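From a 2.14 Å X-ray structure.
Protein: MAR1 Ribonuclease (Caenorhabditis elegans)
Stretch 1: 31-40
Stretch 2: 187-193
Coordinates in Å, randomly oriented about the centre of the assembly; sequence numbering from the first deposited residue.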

# COMPACT_ATOMS: atom_id res chain seq x y z
N LYS A 31 -12.90 -16.57 8.45
CA LYS A 31 -12.10 -15.93 9.50
C LYS A 31 -12.88 -14.77 10.10
O LYS A 31 -13.43 -13.94 9.37
CB LYS A 31 -10.75 -15.44 8.94
CG LYS A 31 -9.84 -16.54 8.42
CD LYS A 31 -9.41 -17.50 9.53
CE LYS A 31 -8.52 -18.62 8.98
NZ LYS A 31 -7.74 -19.27 10.07
N TYR A 32 -12.94 -14.74 11.43
CA TYR A 32 -13.66 -13.71 12.19
C TYR A 32 -15.14 -13.60 11.83
O TYR A 32 -15.69 -12.50 11.74
CB TYR A 32 -12.98 -12.34 12.07
CG TYR A 32 -11.50 -12.34 12.35
CD1 TYR A 32 -11.01 -12.26 13.66
CD2 TYR A 32 -10.57 -12.42 11.31
CE1 TYR A 32 -9.63 -12.25 13.91
CE2 TYR A 32 -9.21 -12.42 11.55
CZ TYR A 32 -8.74 -12.34 12.85
OH TYR A 32 -7.39 -12.33 13.09
N PHE A 33 -15.80 -14.74 11.61
CA PHE A 33 -17.22 -14.73 11.26
C PHE A 33 -18.09 -14.02 12.33
O PHE A 33 -18.85 -13.11 11.99
CB PHE A 33 -17.74 -16.14 10.96
CG PHE A 33 -19.12 -16.16 10.36
CD1 PHE A 33 -19.31 -15.90 9.00
CD2 PHE A 33 -20.24 -16.43 11.15
CE1 PHE A 33 -20.59 -15.91 8.43
CE2 PHE A 33 -21.52 -16.45 10.59
CZ PHE A 33 -21.69 -16.19 9.23
N PRO A 34 -17.96 -14.41 13.61
CA PRO A 34 -18.74 -13.73 14.65
C PRO A 34 -18.54 -12.22 14.72
O PRO A 34 -19.51 -11.47 14.93
CB PRO A 34 -18.27 -14.42 15.94
CG PRO A 34 -17.83 -15.78 15.49
CD PRO A 34 -17.13 -15.49 14.19
N GLU A 35 -17.30 -11.77 14.56
CA GLU A 35 -16.95 -10.34 14.60
C GLU A 35 -17.62 -9.57 13.46
O GLU A 35 -18.21 -8.51 13.66
CB GLU A 35 -15.43 -10.15 14.51
CG GLU A 35 -14.65 -10.58 15.75
CD GLU A 35 -14.20 -12.04 15.74
OE1 GLU A 35 -14.84 -12.88 15.08
OE2 GLU A 35 -13.20 -12.35 16.41
N ILE A 36 -17.52 -10.14 12.27
CA ILE A 36 -18.06 -9.59 11.04
C ILE A 36 -19.59 -9.49 11.07
O ILE A 36 -20.16 -8.53 10.54
CB ILE A 36 -17.53 -10.42 9.82
CG1 ILE A 36 -16.36 -9.70 9.15
CG2 ILE A 36 -18.62 -10.75 8.82
CD1 ILE A 36 -15.08 -9.72 9.93
N ILE A 37 -20.24 -10.46 11.71
CA ILE A 37 -21.69 -10.42 11.93
C ILE A 37 -22.06 -9.27 12.86
O ILE A 37 -22.94 -8.47 12.53
CB ILE A 37 -22.22 -11.77 12.51
CG1 ILE A 37 -22.08 -12.91 11.49
CG2 ILE A 37 -23.68 -11.62 13.03
CD1 ILE A 37 -22.65 -12.63 10.08
N THR A 38 -21.38 -9.18 14.01
CA THR A 38 -21.59 -8.07 14.94
C THR A 38 -21.44 -6.72 14.25
O THR A 38 -22.28 -5.83 14.42
CB THR A 38 -20.63 -8.16 16.16
OG1 THR A 38 -20.90 -9.37 16.88
CG2 THR A 38 -20.83 -6.98 17.10
N THR A 39 -20.38 -6.58 13.47
CA THR A 39 -20.08 -5.31 12.80
C THR A 39 -21.02 -5.04 11.62
O THR A 39 -21.46 -3.91 11.43
CB THR A 39 -18.60 -5.25 12.37
OG1 THR A 39 -17.78 -5.49 13.52
CG2 THR A 39 -18.24 -3.88 11.82
N SER A 40 -21.35 -6.08 10.85
CA SER A 40 -22.36 -5.96 9.79
C SER A 40 -23.72 -5.54 10.37
O SER A 40 -24.44 -4.77 9.75
CB SER A 40 -22.49 -7.25 8.97
OG SER A 40 -21.28 -7.54 8.28
N SER A 187 -15.76 0.04 20.49
CA SER A 187 -15.09 -0.18 19.21
C SER A 187 -15.51 -1.51 18.60
O SER A 187 -15.68 -2.50 19.31
CB SER A 187 -13.56 -0.15 19.39
OG SER A 187 -13.12 1.11 19.84
N ALA A 188 -15.68 -1.52 17.28
CA ALA A 188 -15.98 -2.74 16.55
C ALA A 188 -14.95 -3.81 16.90
O ALA A 188 -13.78 -3.49 17.10
CB ALA A 188 -15.99 -2.47 15.05
N PRO A 189 -15.38 -5.08 17.00
CA PRO A 189 -14.44 -6.15 17.32
C PRO A 189 -13.28 -6.22 16.34
O PRO A 189 -13.48 -6.08 15.12
CB PRO A 189 -15.31 -7.41 17.22
CG PRO A 189 -16.70 -6.94 17.46
CD PRO A 189 -16.76 -5.59 16.84
N ASP A 190 -12.08 -6.42 16.87
CA ASP A 190 -10.85 -6.54 16.09
C ASP A 190 -10.87 -7.75 15.18
O ASP A 190 -11.30 -8.84 15.59
CB ASP A 190 -9.64 -6.63 17.02
CG ASP A 190 -8.34 -6.85 16.26
OD1 ASP A 190 -7.75 -5.85 15.79
OD2 ASP A 190 -7.91 -8.02 16.13
N THR A 191 -10.40 -7.57 13.95
CA THR A 191 -10.26 -8.68 13.00
C THR A 191 -8.84 -8.82 12.44
O THR A 191 -8.65 -9.24 11.30
CB THR A 191 -11.31 -8.60 11.87
OG1 THR A 191 -11.12 -7.41 11.11
CG2 THR A 191 -12.72 -8.62 12.44
N GLY A 192 -7.86 -8.47 13.27
CA GLY A 192 -6.44 -8.66 12.96
C GLY A 192 -5.87 -7.92 11.76
O GLY A 192 -4.87 -8.36 11.17
N LEU A 193 -6.49 -6.80 11.41
CA LEU A 193 -6.12 -6.05 10.20
C LEU A 193 -4.88 -5.17 10.36
O LEU A 193 -4.27 -4.78 9.36
CB LEU A 193 -7.31 -5.21 9.73
CG LEU A 193 -8.50 -5.97 9.15
CD1 LEU A 193 -9.73 -5.08 9.09
CD2 LEU A 193 -8.17 -6.57 7.77
O HOH W 1 -12.04 -10.02 17.81
O HOH W 2 -15.44 -6.55 13.38

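No direct hydrogen bond joins the irregular segment 187-193 to the N-terminal turns of the helix that begins at Phe-33; packing and two bridging waters do the work, burying 362 Å² in all. Ser-187 makes no contact. At Ala-188 the small methyl suits a close approach to the helix, with CB 3.8 Å from Thr-39 OG1. Pro-189 lays its ring along the helix: CB lies 3.6 Å from Glu-35 CG, and CD lies 3.5 Å from Thr-39 OG1. Lacking an N-H, proline offers the helix a compact hydrocarbon surface, while its carbonyl accepts a hydrogen bond from water 2 (2.7 Å from Pro-189 O), which also lies 2.6 Å from Thr-39 OG1. Water 1 similarly donates to Asp-190 O (2.6 Å) and Glu-35 OE2 (3.0 Å). The Asp-190 side chain instead braces its own loop, OD2 accepting from Gly-192 N at 2.9 Å. Buried Thr-191 is amphipathic: its CG2 packs 3.6 Å from Ile-36 CD1 and 3.7 Å from Glu-35 CB, while OG1 is hydrogen-bonded elsewhere in the structure. Its CA sits over the Tyr-32 ring face, 3.7 Å from the centroid, in a CH-pi contact. Gly-192 combines positive phi with tight space: an ideal CB would lie 2.5 Å from Tyr-32 OH. Leu-193 lies beyond the contact.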